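Local coordinates for 39 kDa initiator binding protein (Trichomonas vaginalis, PDB 1PP7) that binds the initiator (Inr) core promoter element of Trichomonas vaginalis genes through its N-terminal winged-helix domain, probably to direct transcription initiation, at residues 66-70 / 83-87; 33-38 / 86-92. Numbering follows the deposited sequence.

Contact 1 of 2, residues 66-70 / 83-87; sequences KMKKK and LNVNL. With nucleotides of chain B; nucleotides of chain A.
In this winged-helix DNA-binding domain, residues 66-70 lead from strand 65-67 into helix 69-76 and pack on helix 80-89, the recognition helix of the helix-turn-helix, through its residues 83-87. The second segment is regular helix, with Leu87 N bonded to Leu83 O at 2.9 Å. The closest backbone approach is Lys69 to Leu83, 7.3 Å between CA atoms, and 226 Å² is buried in total. Lys66 (phi/psi -126/158) is extended and pairs in the sheet with Ser58. Met67 (-159/165) is also extended and directs its CA-to-CB bond toward the helix; with chi1 p and chi2 t, its CE lies 3.9 Å from Leu87 CD1, an apolar contact that Trp105 of strand 102-106 extends. Lys68 occupies the N-cap position. Lys69 (-54/-40) opens the helix, and its chain (m, t, m, t) serves two purposes. The aliphatic part packs on leucines, CB 3.5 Å from Leu83 CD1 and CD 3.9 Å from Leu87 CD1, while NZ donates a very short 2.4 Å hydrogen bond to Asn84 OD1 and a weak one of 3.0 Å to OP2 of DA3 of chain B. The lysine thus bridges the recognition helix and, weakly, the DNA backbone. On the DNA side of helix 80-89, Val85 CG1 lies 3.6 Å from the C7 methyl of DT7 of chain A, a base-edge contact, and Asn86 ND2 donates to DT7 OP2 of chain A at 2.9 Å.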
loop_
_atom_site.group_PDB
_atom_site.type_symbol
_atom_site.label_atom_id
_atom_site.label_comp_id
_atom_site.label_asym_id
_atom_site.label_seq_id
_atom_site.Cartn_x
_atom_site.Cartn_y
_atom_site.Cartn_z
ATOM N N LYS C 66 6.258 1.654 -6.451
ATOM C CA LYS C 66 6.681 2.921 -5.942
ATOM C C LYS C 66 5.473 3.418 -5.236
ATOM O O LYS C 66 4.360 2.994 -5.561
ATOM C CB LYS C 66 7.055 3.877 -7.064
ATOM C CG LYS C 66 5.983 4.066 -8.163
ATOM C CD LYS C 66 6.385 5.307 -8.984
ATOM C CE LYS C 66 5.882 5.263 -10.444
ATOM N NZ LYS C 66 6.030 6.622 -11.168
ATOM N N MET C 67 5.674 4.334 -4.290
ATOM C CA MET C 67 4.550 4.861 -3.556
ATOM C C MET C 67 4.925 6.179 -2.939
ATOM O O MET C 67 6.097 6.536 -2.909
ATOM C CB MET C 67 4.118 3.867 -2.437
ATOM C CG MET C 67 4.987 3.854 -1.172
ATOM S SD MET C 67 4.275 2.719 0.140
ATOM C CE MET C 67 5.463 1.492 0.243
ATOM N N LYS C 68 3.898 6.917 -2.508
ATOM C CA LYS C 68 4.075 8.153 -1.778
ATOM C C LYS C 68 3.603 7.731 -0.359
ATOM O O LYS C 68 2.405 7.646 -0.083
ATOM C CB LYS C 68 3.191 9.240 -2.385
ATOM C CG LYS C 68 3.717 9.784 -3.702
ATOM C CD LYS C 68 3.141 11.160 -3.993
ATOM C CE LYS C 68 3.706 11.716 -5.316
ATOM N NZ LYS C 68 3.494 13.190 -5.588
ATOM N N LYS C 69 4.531 7.434 0.542
ATOM C CA LYS C 69 4.108 6.970 1.871
ATOM C C LYS C 69 3.135 7.911 2.563
ATOM O O LYS C 69 2.178 7.479 3.193
ATOM C CB LYS C 69 5.318 6.704 2.761
ATOM C CG LYS C 69 6.169 5.644 2.160
ATOM C CD LYS C 69 7.214 5.169 3.087
ATOM C CE LYS C 69 8.392 6.130 3.099
ATOM N NZ LYS C 69 9.215 5.859 4.312
ATOM N N LYS C 70 3.381 9.201 2.426
ATOM C CA LYS C 70 2.516 10.180 3.035
ATOM C C LYS C 70 1.020 9.897 2.702
ATOM O O LYS C 70 0.196 9.896 3.606
ATOM C CB LYS C 70 2.963 11.578 2.577
ATOM C CG LYS C 70 2.433 12.711 3.425
ATOM C CD LYS C 70 3.467 13.822 3.527
ATOM C CE LYS C 70 2.921 15.027 4.299
ATOM N NZ LYS C 70 3.915 16.171 4.379
ATOM N N LEU C 83 3.677 3.537 9.241
ATOM C CA LEU C 83 3.820 2.926 7.918
ATOM C C LEU C 83 5.277 2.427 7.809
ATOM O O LEU C 83 5.493 1.256 7.423
ATOM C CB LEU C 83 3.575 3.914 6.795
ATOM C CG LEU C 83 2.899 3.428 5.515
ATOM C CD1 LEU C 83 3.307 4.372 4.429
ATOM C CD2 LEU C 83 3.251 2.026 5.127
ATOM N N ASN C 84 6.251 3.311 8.146
ATOM C CA ASN C 84 7.675 2.974 8.071
ATOM C C ASN C 84 7.971 1.801 8.968
ATOM O O ASN C 84 8.692 0.891 8.580
ATOM C CB ASN C 84 8.611 4.096 8.540
ATOM C CG ASN C 84 8.486 5.404 7.725
ATOM O OD1 ASN C 84 8.239 5.388 6.502
ATOM N ND2 ASN C 84 8.714 6.554 8.407
ATOM N N VAL C 85 7.442 1.816 10.189
ATOM C CA VAL C 85 7.707 0.726 11.090
ATOM C C VAL C 85 7.217 -0.629 10.452
ATOM O O VAL C 85 7.929 -1.652 10.502
ATOM C CB VAL C 85 7.043 1.017 12.470
ATOM C CG1 VAL C 85 6.828 -0.255 13.246
ATOM C CG2 VAL C 85 7.954 1.951 13.304
ATOM N N ASN C 86 6.012 -0.632 9.861
ATOM C CA ASN C 86 5.482 -1.826 9.218
ATOM C C ASN C 86 6.337 -2.295 8.004
ATOM O O ASN C 86 6.519 -3.536 7.813
ATOM C CB ASN C 86 4.032 -1.595 8.752
ATOM C CG ASN C 86 3.021 -1.548 9.912
ATOM O OD1 ASN C 86 3.319 -1.928 11.077
ATOM N ND2 ASN C 86 1.828 -1.080 9.596
ATOM N N LEU C 87 6.819 -1.347 7.177
ATOM C CA LEU C 87 7.648 -1.726 6.021
ATOM C C LEU C 87 8.945 -2.406 6.553
ATOM O O LEU C 87 9.338 -3.516 6.093
ATOM C CB LEU C 87 7.988 -0.502 5.141
ATOM C CG LEU C 87 6.751 0.205 4.549
ATOM C CD1 LEU C 87 7.205 1.328 3.750
ATOM C CD2 LEU C 87 5.954 -0.676 3.683
ATOM P P DA B 3 12.006 8.327 3.393
ATOM O OP1 DA B 3 12.703 7.619 2.271
ATOM O OP2 DA B 3 10.527 8.401 3.440
ATOM O "O5'" DA B 3 12.471 7.670 4.755
ATOM C "C5'" DA B 3 13.785 7.145 4.877
ATOM C "C4'" DA B 3 14.002 6.668 6.291
ATOM O "O4'" DA B 3 13.909 7.762 7.240
ATOM C "C3'" DA B 3 13.037 5.593 6.810
ATOM O "O3'" DA B 3 13.874 4.776 7.590
ATOM C "C2'" DA B 3 12.151 6.369 7.762
ATOM C "C1'" DA B 3 13.183 7.297 8.355
ATOM N N9 DA B 3 12.698 8.438 9.139
ATOM C C8 DA B 3 11.581 9.230 8.954
ATOM N N7 DA B 3 11.421 10.151 9.890
ATOM C C5 DA B 3 12.497 9.951 10.737
ATOM C C6 DA B 3 12.891 10.590 11.942
ATOM N N6 DA B 3 12.216 11.606 12.502
ATOM N N1 DA B 3 14.015 10.132 12.559
ATOM C C2 DA B 3 14.693 9.109 11.992
ATOM N N3 DA B 3 14.424 8.434 10.859
ATOM C C4 DA B 3 13.301 8.908 10.279
ATOM P P DT A 7 -1.609 -1.156 12.137
ATOM O OP1 DT A 7 -3.104 -1.142 11.984
ATOM O OP2 DT A 7 -0.722 -0.757 10.997
ATOM O "O5'" DT A 7 -1.237 -0.200 13.343
ATOM C "C5'" DT A 7 -2.157 -0.053 14.414
ATOM C "C4'" DT A 7 -1.662 0.983 15.388
ATOM O "O4'" DT A 7 -0.675 0.411 16.278
ATOM C "C3'" DT A 7 -1.035 2.224 14.756
ATOM O "O3'" DT A 7 -1.730 3.381 15.228
ATOM C "C2'" DT A 7 0.396 2.185 15.253
ATOM C "C1'" DT A 7 0.290 1.382 16.538
ATOM N N1 DT A 7 1.518 0.697 16.965
ATOM C C2 DT A 7 1.867 0.827 18.289
ATOM O O2 DT A 7 1.200 1.496 19.067
ATOM N N3 DT A 7 3.034 0.165 18.665
ATOM C C4 DT A 7 3.863 -0.595 17.832
ATOM O O4 DT A 7 4.891 -1.146 18.293
ATOM C C5 DT A 7 3.420 -0.678 16.428
ATOM C C7 DT A 7 4.228 -1.475 15.452
ATOM C C6 DT A 7 2.291 -0.035 16.083
ATOM P P DC A 6 0.760 -7.112 10.821
ATOM O OP1 DC A 6 -0.197 -6.343 9.951
ATOM O OP2 DC A 6 1.490 -8.315 10.282
ATOM O "O5'" DC A 6 1.823 -6.094 11.473
ATOM C "C5'" DC A 6 1.579 -4.673 11.572
ATOM C "C4'" DC A 6 0.516 -4.364 12.604
ATOM O "O4'" DC A 6 0.943 -4.862 13.888
ATOM C "C3'" DC A 6 0.197 -2.879 12.827
ATOM O "O3'" DC A 6 -1.180 -2.601 12.665
ATOM C "C2'" DC A 6 0.565 -2.590 14.273
ATOM C "C1'" DC A 6 0.547 -3.960 14.915
ATOM N N1 DC A 6 1.503 -4.115 16.020
ATOM C C2 DC A 6 1.243 -3.479 17.235
ATOM O O2 DC A 6 0.252 -2.747 17.332
ATOM N N3 DC A 6 2.079 -3.672 18.265
ATOM C C4 DC A 6 3.162 -4.453 18.114
ATOM N N4 DC A 6 3.954 -4.615 19.162
ATOM C C5 DC A 6 3.473 -5.088 16.881
ATOM C C6 DC A 6 2.624 -4.890 15.869
#

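Contact 2 of 2, residues 33-38 / 86-92; sequences RFPRKL and NLRDLAF. With nucleotides of chain A; nucleotides of chain B.
Arg33, the N-cap with phi/psi -80/153, precedes the first turns of helix 34-45, where Lys37 N bonds to Arg33 O at 3.0 Å; residues 86-92 finish the recognition helix of the winged-helix fold. That helix closes in a Schellman motif: Ala91 (68/41) is C-prime, Phe92 N reaches Leu87 O at 3.0 Å and Ala91 N reaches Arg88 O at 3.3 Å. CA atoms are nearest for Phe34 with Asn86 (7.4 Å) and Pro35 with Leu90 (7.7 Å), and 344 Å² is buried. Phe34, chi1 t, fills the gap. Asn86 CB stands over its ring face in a CH-pi contact, 3.9 Å from the centroid and 5° off the normal, while Leu87 CD2 meets the ring edge, 3.6 Å from CZ. Leu90 CD1 lies 3.7 Å from both Phe34 CD1 and Pro35 CD, and Phe92 CE1 is 3.9 Å from Leu38 CD1. The helix ends also grip both DNA strands: Arg88 NH2 makes a very short 2.5 Å bond to OP1 of DG4 of chain B, whereas one phosphate of DC6 of chain A receives Arg33 NE (2.7 Å) and NH2 (2.8 Å) on OP2 and the Phe34 backbone N on OP1, at 2.9 Å.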
loop_
_atom_site.group_PDB
_atom_site.type_symbol
_atom_site.label_atom_id
_atom_site.label_comp_id
_atom_site.label_asym_id
_atom_site.label_seq_id
_atom_site.Cartn_x
_atom_site.Cartn_y
_atom_site.Cartn_z
ATOM N N ARG C 33 -3.725 -8.717 7.613
ATOM C CA ARG C 33 -2.364 -8.204 7.772
ATOM C C ARG C 33 -1.886 -7.151 6.741
ATOM O O ARG C 33 -2.368 -7.089 5.606
ATOM C CB ARG C 33 -1.384 -9.359 7.880
ATOM C CG ARG C 33 -1.705 -10.130 9.114
ATOM C CD ARG C 33 -0.802 -11.246 9.369
ATOM N NE ARG C 33 0.508 -10.712 9.698
ATOM C CZ ARG C 33 1.472 -11.439 10.260
ATOM N NH1 ARG C 33 1.261 -12.728 10.545
ATOM N NH2 ARG C 33 2.632 -10.874 10.567
ATOM N N PHE C 34 -0.955 -6.311 7.172
ATOM C CA PHE C 34 -0.418 -5.204 6.348
ATOM C C PHE C 34 0.021 -5.561 4.899
ATOM O O PHE C 34 -0.329 -4.873 3.958
ATOM C CB PHE C 34 0.743 -4.532 7.120
ATOM C CG PHE C 34 1.405 -3.443 6.361
ATOM C CD1 PHE C 34 2.547 -3.706 5.587
ATOM C CD2 PHE C 34 0.861 -2.167 6.349
ATOM C CE1 PHE C 34 3.135 -2.707 4.812
ATOM C CE2 PHE C 34 1.459 -1.171 5.558
ATOM C CZ PHE C 34 2.607 -1.462 4.790
ATOM N N PRO C 35 0.787 -6.662 4.722
ATOM C CA PRO C 35 1.227 -7.068 3.379
ATOM C C PRO C 35 0.053 -7.211 2.426
ATOM O O PRO C 35 0.117 -6.654 1.315
ATOM C CB PRO C 35 1.905 -8.435 3.602
ATOM C CG PRO C 35 2.371 -8.351 5.002
ATOM C CD PRO C 35 1.221 -7.651 5.732
ATOM N N ARG C 36 -1.005 -7.945 2.855
ATOM C CA ARG C 36 -2.153 -8.177 1.992
ATOM C C ARG C 36 -3.019 -6.955 1.863
ATOM O O ARG C 36 -3.756 -6.810 0.871
ATOM C CB ARG C 36 -2.969 -9.368 2.445
ATOM C CG ARG C 36 -2.256 -10.675 2.236
ATOM C CD ARG C 36 -3.249 -11.769 2.284
ATOM N NE ARG C 36 -2.677 -13.100 2.341
ATOM C CZ ARG C 36 -3.457 -14.169 2.357
ATOM N NH1 ARG C 36 -4.790 -13.964 2.339
ATOM N NH2 ARG C 36 -2.944 -15.417 2.328
ATOM N N LYS C 37 -2.955 -6.069 2.850
ATOM C CA LYS C 37 -3.667 -4.816 2.693
ATOM C C LYS C 37 -2.888 -4.024 1.606
ATOM O O LYS C 37 -3.497 -3.496 0.673
ATOM C CB LYS C 37 -3.718 -4.026 4.000
ATOM C CG LYS C 37 -4.579 -4.743 5.025
ATOM C CD LYS C 37 -4.376 -4.197 6.419
ATOM C CE LYS C 37 -5.686 -4.202 7.174
ATOM N NZ LYS C 37 -5.530 -3.989 8.673
ATOM N N LEU C 38 -1.558 -3.969 1.693
ATOM C CA LEU C 38 -0.805 -3.238 0.678
ATOM C C LEU C 38 -1.104 -3.864 -0.654
ATOM O O LEU C 38 -1.358 -3.156 -1.627
ATOM C CB LEU C 38 0.710 -3.325 0.891
ATOM C CG LEU C 38 1.471 -2.005 1.015
ATOM C CD1 LEU C 38 2.969 -2.235 0.824
ATOM C CD2 LEU C 38 0.894 -0.978 0.029
ATOM N N ASN C 86 6.012 -0.632 9.861
ATOM C CA ASN C 86 5.482 -1.826 9.218
ATOM C C ASN C 86 6.337 -2.295 8.004
ATOM O O ASN C 86 6.519 -3.536 7.813
ATOM C CB ASN C 86 4.032 -1.595 8.752
ATOM C CG ASN C 86 3.021 -1.548 9.912
ATOM O OD1 ASN C 86 3.319 -1.928 11.077
ATOM N ND2 ASN C 86 1.828 -1.080 9.596
ATOM N N LEU C 87 6.819 -1.347 7.177
ATOM C CA LEU C 87 7.648 -1.726 6.021
ATOM C C LEU C 87 8.945 -2.406 6.553
ATOM O O LEU C 87 9.338 -3.516 6.093
ATOM C CB LEU C 87 7.988 -0.502 5.141
ATOM C CG LEU C 87 6.751 0.205 4.549
ATOM C CD1 LEU C 87 7.205 1.328 3.750
ATOM C CD2 LEU C 87 5.954 -0.676 3.683
ATOM N N ARG C 88 9.560 -1.744 7.533
ATOM C CA ARG C 88 10.746 -2.220 8.212
ATOM C C ARG C 88 10.546 -3.632 8.785
ATOM O O ARG C 88 11.243 -4.575 8.374
ATOM C CB ARG C 88 11.148 -1.218 9.333
ATOM C CG ARG C 88 11.851 -1.804 10.622
ATOM C CD ARG C 88 13.254 -1.254 10.784
ATOM N NE ARG C 88 13.633 -0.579 9.543
ATOM C CZ ARG C 88 14.881 -0.280 9.156
ATOM N NH1 ARG C 88 15.931 -0.608 9.931
ATOM N NH2 ARG C 88 15.068 0.360 7.984
ATOM N N ASP C 89 9.577 -3.796 9.679
ATOM C CA ASP C 89 9.361 -5.099 10.334
ATOM C C ASP C 89 8.822 -6.204 9.477
ATOM O O ASP C 89 8.952 -7.364 9.825
ATOM C CB ASP C 89 8.491 -4.935 11.585
ATOM C CG ASP C 89 9.019 -3.814 12.534
ATOM O OD1 ASP C 89 8.218 -3.348 13.409
ATOM O OD2 ASP C 89 10.220 -3.400 12.411
ATOM N N LEU C 90 8.222 -5.871 8.340
ATOM C CA LEU C 90 7.716 -6.920 7.459
ATOM C C LEU C 90 8.652 -7.238 6.283
ATOM O O LEU C 90 8.289 -7.966 5.355
ATOM C CB LEU C 90 6.280 -6.598 7.010
ATOM C CG LEU C 90 5.320 -6.534 8.225
ATOM C CD1 LEU C 90 3.922 -6.272 7.831
ATOM C CD2 LEU C 90 5.383 -7.856 8.956
ATOM N N ALA C 91 9.867 -6.696 6.323
ATOM C CA ALA C 91 10.902 -6.991 5.330
ATOM C C ALA C 91 10.686 -6.484 3.912
ATOM O O ALA C 91 10.929 -7.219 2.904
ATOM C CB ALA C 91 11.224 -8.558 5.318
ATOM N N PHE C 92 10.188 -5.250 3.835
ATOM C CA PHE C 92 10.044 -4.581 2.544
ATOM C C PHE C 92 11.425 -3.933 2.407
ATOM O O PHE C 92 12.054 -3.523 3.371
ATOM C CB PHE C 92 8.914 -3.567 2.548
ATOM C CG PHE C 92 7.572 -4.193 2.333
ATOM C CD1 PHE C 92 6.986 -4.204 1.061
ATOM C CD2 PHE C 92 6.933 -4.877 3.393
ATOM C CE1 PHE C 92 5.794 -4.889 0.842
ATOM C CE2 PHE C 92 5.754 -5.559 3.202
ATOM C CZ PHE C 92 5.168 -5.574 1.927
ATOM P P DC A 6 0.760 -7.112 10.821
ATOM O OP1 DC A 6 -0.197 -6.343 9.951
ATOM O OP2 DC A 6 1.490 -8.315 10.282
ATOM O "O5'" DC A 6 1.823 -6.094 11.473
ATOM C "C5'" DC A 6 1.579 -4.673 11.572
ATOM C "C4'" DC A 6 0.516 -4.364 12.604
ATOM O "O4'" DC A 6 0.943 -4.862 13.888
ATOM C "C3'" DC A 6 0.197 -2.879 12.827
ATOM O "O3'" DC A 6 -1.180 -2.601 12.665
ATOM C "C2'" DC A 6 0.565 -2.590 14.273
ATOM C "C1'" DC A 6 0.547 -3.960 14.915
ATOM N N1 DC A 6 1.503 -4.115 16.020
ATOM C C2 DC A 6 1.243 -3.479 17.235
ATOM O O2 DC A 6 0.252 -2.747 17.332
ATOM N N3 DC A 6 2.079 -3.672 18.265
ATOM C C4 DC A 6 3.162 -4.453 18.114
ATOM N N4 DC A 6 3.954 -4.615 19.162
ATOM C C5 DC A 6 3.473 -5.088 16.881
ATOM C C6 DC A 6 2.624 -4.890 15.869
ATOM P P DG B 4 13.456 3.294 7.972
ATOM O OP1 DG B 4 14.119 2.394 6.973
ATOM O OP2 DG B 4 12.012 3.165 8.251
ATOM O "O5'" DG B 4 14.242 3.141 9.340
ATOM C "C5'" DG B 4 15.593 3.585 9.413
ATOM C "C4'" DG B 4 16.019 3.729 10.852
ATOM O "O4'" DG B 4 15.440 4.930 11.425
ATOM C "C3'" DG B 4 15.565 2.576 11.739
ATOM O "O3'" DG B 4 16.637 2.279 12.637
ATOM C "C2'" DG B 4 14.314 3.139 12.411
ATOM C "C1'" DG B 4 14.657 4.619 12.550
ATOM N N9 DG B 4 13.556 5.581 12.622
ATOM C C8 DG B 4 12.493 5.765 11.742
ATOM N N7 DG B 4 11.673 6.733 12.105
ATOM C C5 DG B 4 12.230 7.214 13.290
ATOM C C6 DG B 4 11.796 8.257 14.161
ATOM O O6 DG B 4 10.823 9.001 14.036
ATOM N N1 DG B 4 12.645 8.389 15.272
ATOM C C2 DG B 4 13.780 7.616 15.503
ATOM N N2 DG B 4 14.490 7.871 16.623
ATOM N N3 DG B 4 14.192 6.653 14.688
ATOM C C4 DG B 4 13.387 6.504 13.620
ATOM P P DA A 5 1.180 -12.782 14.422
ATOM O OP1 DA A 5 0.597 -13.811 13.545
ATOM O OP2 DA A 5 2.646 -12.748 14.689
ATOM O "O5'" DA A 5 0.765 -11.366 13.847
ATOM C "C5'" DA A 5 -0.609 -11.002 13.749
ATOM C "C4'" DA A 5 -0.703 -9.501 13.613
ATOM O "O4'" DA A 5 -0.611 -8.906 14.922
ATOM C "C3'" DA A 5 0.420 -8.853 12.793
ATOM O "O3'" DA A 5 -0.089 -7.717 12.063
ATOM C "C2'" DA A 5 1.386 -8.404 13.868
ATOM C "C1'" DA A 5 0.401 -7.954 14.928
ATOM N N9 DA A 5 0.887 -7.822 16.305
ATOM C C8 DA A 5 2.068 -8.273 16.858
ATOM N N7 DA A 5 2.248 -7.906 18.108
ATOM C C5 DA A 5 1.101 -7.185 18.410
ATOM C C6 DA A 5 0.710 -6.490 19.575
ATOM N N6 DA A 5 1.438 -6.507 20.718
ATOM N N1 DA A 5 -0.459 -5.794 19.531
ATOM C C2 DA A 5 -1.199 -5.836 18.391
ATOM N N3 DA A 5 -0.947 -6.485 17.239
ATOM C C4 DA A 5 0.240 -7.137 17.315
#

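Contacts 1 and 2 pack helix 80-89 against different neighbours, and their centres lie 9 Å apart. They share Asn86 and Leu87, and they touch directly where Leu83 CD2 meets Phe34 CZ at 3.6 Å, so the apolar packing is continuous from strand 65-67 to helix 34-45. Both reach the DNA: Asn86, common to both, bonds a phosphate oxygen of DT7 of chain A; contact 1 adds a weak bond from Lys69 to DA3 of chain B, and contact 2 adds DG4 of chain B and DC6 of chain A, placing the helix between the two strands' backbones. The side chain of Leu38 is about 9 Å from a bound zinc ion, that of Leu83 about 13 Å.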